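PDB 1E3J: Nadp(h)-dependent ketose reductase, which probably interconverts fructose and sorbitol with NADP(H) as coenzyme, as a zinc-containing member of the medium-chain alcohol dehydrogenase family. Local coordinates for residues G93-R98 against A133-K138; L32-Y37 against A126-H131. One frame throughout, in Å; residues are numbered along the deposited sequence.

Contact 1 (G93-R98 against A133-K138). With ZN (zinc ion), chain B.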
loop_
_atom_site.group_PDB
_atom_site.type_symbol
_atom_site.label_atom_id
_atom_site.label_comp_id
_atom_site.label_asym_id
_atom_site.label_seq_id
_atom_site.Cartn_x
_atom_site.Cartn_y
_atom_site.Cartn_z
ATOM N N GLY A 93 17.624 -12.886 -14.551
ATOM C CA GLY A 93 16.317 -13.420 -14.902
ATOM C C GLY A 93 15.627 -12.541 -15.925
ATOM O O GLY A 93 15.382 -11.366 -15.662
ATOM N N VAL A 94 15.351 -13.091 -17.102
ATOM C CA VAL A 94 14.678 -12.331 -18.151
ATOM C C VAL A 94 13.308 -12.956 -18.306
ATOM O O VAL A 94 13.187 -14.113 -18.674
ATOM C CB VAL A 94 15.454 -12.384 -19.467
ATOM C CG1 VAL A 94 14.730 -11.575 -20.529
ATOM C CG2 VAL A 94 16.870 -11.817 -19.242
ATOM N N PRO A 95 12.252 -12.193 -17.983
ATOM C CA PRO A 95 10.849 -12.595 -18.043
ATOM C C PRO A 95 10.233 -12.580 -19.456
ATOM O O PRO A 95 10.869 -12.104 -20.384
ATOM C CB PRO A 95 10.189 -11.592 -17.112
ATOM C CG PRO A 95 10.886 -10.335 -17.483
ATOM C CD PRO A 95 12.371 -10.792 -17.553
ATOM N N CYS A 96 9.000 -13.070 -19.601
ATOM C CA CYS A 96 8.351 -13.108 -20.924
ATOM C C CYS A 96 7.834 -11.728 -21.351
ATOM O O CYS A 96 7.637 -11.454 -22.556
ATOM C CB CYS A 96 7.191 -14.138 -20.931
ATOM S SG CYS A 96 5.600 -13.474 -20.260
ATOM N N ARG A 97 7.621 -10.855 -20.369
ATOM C CA ARG A 97 7.157 -9.493 -20.620
ATOM C C ARG A 97 5.701 -9.418 -21.137
ATOM O O ARG A 97 5.279 -8.375 -21.585
ATOM C CB ARG A 97 8.049 -8.829 -21.677
ATOM C CG ARG A 97 9.529 -8.824 -21.415
ATOM C CD ARG A 97 10.202 -8.114 -22.568
ATOM N NE ARG A 97 11.509 -7.594 -22.200
ATOM C CZ ARG A 97 12.631 -8.267 -22.343
ATOM N NH1 ARG A 97 12.576 -9.497 -22.862
ATOM N NH2 ARG A 97 13.789 -7.718 -21.968
ATOM N N ARG A 98 4.947 -10.505 -21.084
ATOM C CA ARG A 98 3.583 -10.500 -21.623
ATOM C C ARG A 98 2.569 -11.226 -20.754
ATOM O O ARG A 98 1.400 -11.308 -21.111
ATOM C CB ARG A 98 3.568 -11.165 -23.012
ATOM C CG ARG A 98 4.495 -10.492 -24.046
ATOM C CD ARG A 98 4.670 -11.320 -25.347
ATOM N NE ARG A 98 5.065 -10.448 -26.458
ATOM C CZ ARG A 98 6.232 -9.805 -26.548
ATOM N NH1 ARG A 98 7.159 -9.930 -25.600
ATOM N NH2 ARG A 98 6.466 -9.009 -27.585
ATOM N N ALA A 133 19.404 -6.529 -23.440
ATOM C CA ALA A 133 19.976 -5.240 -23.089
ATOM C C ALA A 133 19.318 -4.530 -21.939
ATOM O O ALA A 133 19.991 -3.831 -21.169
ATOM C CB ALA A 133 19.959 -4.324 -24.299
ATOM N N ASP A 134 18.004 -4.676 -21.815
ATOM C CA ASP A 134 17.339 -3.981 -20.733
ATOM C C ASP A 134 17.640 -4.625 -19.367
ATOM O O ASP A 134 17.216 -4.104 -18.325
ATOM C CB ASP A 134 15.821 -3.927 -20.988
ATOM C CG ASP A 134 15.208 -5.288 -21.092
ATOM O OD1 ASP A 134 15.783 -6.153 -21.785
ATOM O OD2 ASP A 134 14.141 -5.497 -20.496
ATOM N N PHE A 135 18.339 -5.763 -19.363
ATOM C CA PHE A 135 18.665 -6.390 -18.087
ATOM C C PHE A 135 20.152 -6.337 -17.833
ATOM O O PHE A 135 20.696 -7.156 -17.114
ATOM C CB PHE A 135 18.147 -7.832 -18.007
ATOM C CG PHE A 135 16.666 -7.924 -17.720
ATOM C CD1 PHE A 135 15.718 -7.636 -18.721
ATOM C CD2 PHE A 135 16.211 -8.250 -16.444
ATOM C CE1 PHE A 135 14.334 -7.661 -18.453
ATOM C CE2 PHE A 135 14.824 -8.284 -16.147
ATOM C CZ PHE A 135 13.879 -7.989 -17.155
ATOM N N CYS A 136 20.814 -5.363 -18.438
ATOM C CA CYS A 136 22.234 -5.166 -18.226
ATOM C C CYS A 136 22.279 -3.740 -17.717
ATOM O O CYS A 136 21.951 -2.822 -18.450
ATOM C CB CYS A 136 23.014 -5.271 -19.535
ATOM S SG CYS A 136 23.178 -6.945 -20.210
ATOM N N HIS A 137 22.717 -3.551 -16.476
ATOM C CA HIS A 137 22.765 -2.241 -15.860
ATOM C C HIS A 137 24.155 -1.590 -15.954
ATOM O O HIS A 137 25.149 -2.063 -15.381
ATOM C CB HIS A 137 22.309 -2.402 -14.410
ATOM C CG HIS A 137 21.016 -3.149 -14.277
ATOM N ND1 HIS A 137 19.792 -2.512 -14.180
ATOM C CD2 HIS A 137 20.742 -4.476 -14.310
ATOM C CE1 HIS A 137 18.824 -3.415 -14.164
ATOM N NE2 HIS A 137 19.374 -4.615 -14.240
ATOM N N LYS A 138 24.210 -0.483 -16.674
ATOM C CA LYS A 138 25.453 0.215 -16.883
ATOM C C LYS A 138 26.036 0.618 -15.564
ATOM O O LYS A 138 25.313 1.092 -14.696
ATOM C CB LYS A 138 25.222 1.455 -17.757
ATOM C CG LYS A 138 26.518 2.217 -18.107
ATOM C CD LYS A 138 26.253 3.234 -19.231
ATOM C CE LYS A 138 27.339 4.329 -19.311
ATOM N NZ LYS A 138 28.702 3.820 -19.646
HETATM ZN ZN ZN B . 5.785 -13.035 -17.906
#
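Arg97 and Asp134 meet tip to tip in a salt bridge made by a single guanidinium nitrogen: Arg97 NH2 stands 2.7 Å from Asp134 OD2, on the syn lone pair of that oxygen, and Asp134 OD1 is 2.5 Å from the same nitrogen. The carboxylate lies at the edge of the guanidinium, close to its plane, although the two groups are turned 38° against each other. Arg97 spans the distance with a chain extended from CG to NE. Arg97 NH2 also sits at the edge of the Phe135 ring, 3.6 Å from Phe135 CE1. Phe135 points its far end at Pro95, Phe135 CZ lying 3.2 Å from Pro95 CD, while Val94 CG2 rests over one ring face, 4.2 Å from Phe135 CG. The carbonyl O of Gly93 approaches Phe135 CE2 obliquely at 3.2 Å. Next to this packing, Cys96 SG binds a zinc ion at 2.4 Å, with Cys99, Cys102 and Cys110 completing the four-cysteine site. Lys103 of the second subunit adds a cation-pi contact to Phe135 and a hydrogen bond to Asp134 O. Strand 93-94 pairs with strand 114-115, Val94 touches strand 128-132, and strand 136-138 pairs antiparallel with strand 87-90 in the larger mixed sheet.

Contact 2 (L32-Y37 against A126-H131)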
loop_
_atom_site.group_PDB
_atom_site.type_symbol
_atom_site.label_atom_id
_atom_site.label_comp_id
_atom_site.label_asym_id
_atom_site.label_seq_id
_atom_site.Cartn_x
_atom_site.Cartn_y
_atom_site.Cartn_z
ATOM N N LEU A 32 26.325 -8.275 -26.645
ATOM C CA LEU A 32 27.336 -9.298 -26.492
ATOM C C LEU A 32 28.252 -8.833 -25.403
ATOM O O LEU A 32 28.773 -7.713 -25.445
ATOM C CB LEU A 32 28.159 -9.492 -27.780
ATOM C CG LEU A 32 29.311 -10.519 -27.606
ATOM C CD1 LEU A 32 28.734 -11.861 -27.192
ATOM C CD2 LEU A 32 30.115 -10.687 -28.921
ATOM N N LEU A 33 28.467 -9.695 -24.427
ATOM C CA LEU A 33 29.346 -9.336 -23.325
ATOM C C LEU A 33 30.616 -10.158 -23.226
ATOM O O LEU A 33 30.598 -11.393 -23.395
ATOM C CB LEU A 33 28.611 -9.526 -22.011
ATOM C CG LEU A 33 27.334 -8.705 -21.826
ATOM C CD1 LEU A 33 26.620 -9.165 -20.546
ATOM C CD2 LEU A 33 27.700 -7.223 -21.757
ATOM N N GLN A 34 31.705 -9.471 -22.907
ATOM C CA GLN A 34 32.978 -10.128 -22.656
ATOM C C GLN A 34 32.917 -10.194 -21.136
ATOM O O GLN A 34 33.080 -9.178 -20.464
ATOM C CB GLN A 34 34.160 -9.256 -23.116
ATOM C CG GLN A 34 35.513 -9.839 -22.730
ATOM C CD GLN A 34 36.652 -9.335 -23.611
ATOM O OE1 GLN A 34 36.777 -8.126 -23.882
ATOM N NE2 GLN A 34 37.495 -10.258 -24.055
ATOM N N MET A 35 32.655 -11.375 -20.591
ATOM C CA MET A 35 32.487 -11.491 -19.155
ATOM C C MET A 35 33.673 -11.044 -18.358
ATOM O O MET A 35 34.824 -11.125 -18.834
ATOM C CB MET A 35 32.099 -12.923 -18.794
ATOM C CG MET A 35 30.799 -13.382 -19.482
ATOM S SD MET A 35 29.415 -12.170 -19.182
ATOM C CE MET A 35 29.172 -12.504 -17.456
ATOM N N ALA A 36 33.403 -10.562 -17.144
ATOM C CA ALA A 36 34.467 -10.113 -16.261
ATOM C C ALA A 36 34.541 -10.908 -14.938
ATOM O O ALA A 36 35.570 -11.499 -14.622
ATOM C CB ALA A 36 34.328 -8.629 -15.986
ATOM N N TYR A 37 33.451 -10.924 -14.171
ATOM C CA TYR A 37 33.419 -11.642 -12.915
ATOM C C TYR A 37 32.109 -12.421 -12.779
ATOM O O TYR A 37 31.062 -12.017 -13.310
ATOM C CB TYR A 37 33.579 -10.671 -11.746
ATOM C CG TYR A 37 34.939 -10.013 -11.686
ATOM C CD1 TYR A 37 36.011 -10.646 -11.034
ATOM C CD2 TYR A 37 35.189 -8.818 -12.368
ATOM C CE1 TYR A 37 37.305 -10.100 -11.077
ATOM C CE2 TYR A 37 36.475 -8.268 -12.413
ATOM C CZ TYR A 37 37.523 -8.912 -11.767
ATOM O OH TYR A 37 38.785 -8.354 -11.788
ATOM N N ALA A 126 31.495 -18.051 -18.606
ATOM C CA ALA A 126 32.103 -18.285 -19.905
ATOM C C ALA A 126 32.807 -16.971 -20.231
ATOM O O ALA A 126 32.633 -15.989 -19.499
ATOM C CB ALA A 126 31.026 -18.555 -20.944
ATOM N N ARG A 127 33.566 -16.940 -21.322
ATOM C CA ARG A 127 34.309 -15.728 -21.683
ATOM C C ARG A 127 33.376 -14.731 -22.315
ATOM O O ARG A 127 33.553 -13.526 -22.175
ATOM C CB ARG A 127 35.425 -16.015 -22.715
ATOM C CG ARG A 127 36.467 -17.045 -22.312
ATOM C CD ARG A 127 37.655 -16.459 -21.514
ATOM N NE ARG A 127 38.699 -17.485 -21.325
ATOM C CZ ARG A 127 39.467 -17.583 -20.243
ATOM N NH1 ARG A 127 39.333 -16.715 -19.245
ATOM N NH2 ARG A 127 40.339 -18.579 -20.131
ATOM N N TYR A 128 32.428 -15.257 -23.070
ATOM C CA TYR A 128 31.461 -14.435 -23.758
ATOM C C TYR A 128 30.049 -14.868 -23.456
ATOM O O TYR A 128 29.776 -16.055 -23.266
ATOM C CB TYR A 128 31.680 -14.474 -25.260
ATOM C CG TYR A 128 32.910 -13.745 -25.666
ATOM C CD1 TYR A 128 32.884 -12.365 -25.872
ATOM C CD2 TYR A 128 34.132 -14.409 -25.788
ATOM C CE1 TYR A 128 34.050 -11.663 -26.185
ATOM C CE2 TYR A 128 35.305 -13.706 -26.101
ATOM C CZ TYR A 128 35.259 -12.341 -26.299
ATOM O OH TYR A 128 36.414 -11.651 -26.620
ATOM N N TYR A 129 29.151 -13.891 -23.463
ATOM C CA TYR A 129 27.747 -14.144 -23.155
ATOM C C TYR A 129 26.876 -13.080 -23.787
ATOM O O TYR A 129 27.246 -11.908 -23.864
ATOM C CB TYR A 129 27.594 -14.142 -21.628
ATOM C CG TYR A 129 26.204 -14.349 -21.106
ATOM C CD1 TYR A 129 25.533 -15.558 -21.296
ATOM C CD2 TYR A 129 25.542 -13.306 -20.432
ATOM C CE1 TYR A 129 24.228 -15.727 -20.832
ATOM C CE2 TYR A 129 24.238 -13.459 -19.962
ATOM C CZ TYR A 129 23.587 -14.658 -20.164
ATOM O OH TYR A 129 22.296 -14.780 -19.714
ATOM N N VAL A 130 25.719 -13.492 -24.252
ATOM C CA VAL A 130 24.753 -12.577 -24.869
ATOM C C VAL A 130 23.570 -12.438 -23.872
ATOM O O VAL A 130 23.177 -13.426 -23.262
ATOM C CB VAL A 130 24.322 -13.167 -26.232
ATOM C CG1 VAL A 130 22.808 -13.250 -26.359
ATOM C CG2 VAL A 130 24.964 -12.327 -27.369
ATOM N N HIS A 131 23.014 -11.235 -23.696
ATOM C CA HIS A 131 21.914 -11.039 -22.727
ATOM C C HIS A 131 21.020 -9.874 -23.154
ATOM O O HIS A 131 21.499 -8.930 -23.794
ATOM C CB HIS A 131 22.529 -10.734 -21.336
ATOM C CG HIS A 131 21.608 -10.977 -20.180
ATOM N ND1 HIS A 131 21.024 -12.201 -19.934
ATOM C CD2 HIS A 131 21.194 -10.155 -19.181
ATOM C CE1 HIS A 131 20.295 -12.131 -18.836
ATOM N NE2 HIS A 131 20.383 -10.901 -18.362
HETATM O O HOH W 1 35.655 -12.694 -20.804
#
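Leu32 sends CD1 against Val130 CG2 at 3.8 Å, the two side chains crossing at about a right angle in a non-hydrogen-bonded antiparallel pair. Leu33 and Tyr129 form the hydrogen-bonded pair that follows: Leu33 N donates to Tyr129 O at 2.6 Å, nearly in line with the carbonyl, and Tyr129 N returns a bond to Leu33 O. On the sheet face that these two share, Leu33 CD1 lies at the edge of the Tyr129 ring. Gln34 is on the other face with Leu32, Val130 and Tyr128. Its CG is anti to the backbone N (chi1 174°) and the chain stays extended, running beside Tyr128 in the same direction with amide and ring planes 25° apart. Gln34 NE2 ends 3.1 Å from Tyr128 OH, at an angle too poor for a hydrogen bond. Met35 N donates to Arg127 O at 2.8 Å from above the carbonyl plane, and a water lies within hydrogen-bonding distance of both Met35 O and Arg127 O. The Met35 chain bends at chi2 (-52°) and chi3; Met35 SD packs 3.6 Å from Tyr129 CB and lies 5.3 Å from the centre of the Tyr129 ring, an oblique Met-aromatic contact. Arg127 turns its guanidinium to Glu326 in a salt bridge. The two strands belong to the sheet of the GroES-like catalytic domain: strand 30-40 is flanked by strand 67-75 along its other edge, Leu33 and Tyr129 pack on strand 87-90, and Tyr37 reaches helix 145-149.

The two contacts lie 15 Å apart, centre to centre, within the GroES-like domain. Their segments alternate along the chain: 32-37, 93-98, 126-131, 133-138. Strand 128-132 of contact 2 leads through a short 3-10 turn into strand 136-138 of contact 1, and both strands belong to one mixed sheet. The two contacts touch directly where Val94 CG2 packs on His131 CE1 at 3.5 Å, while Cys136 SG meets both His131 and Leu33. Contact 2 lies within the sheet, whereas contact 1 joins the four-cysteine zinc lobe to the segment that follows strand 128-132, beside the second subunit. The other zinc site, with Cys41, His66 and Glu67, is distinct from that lobe.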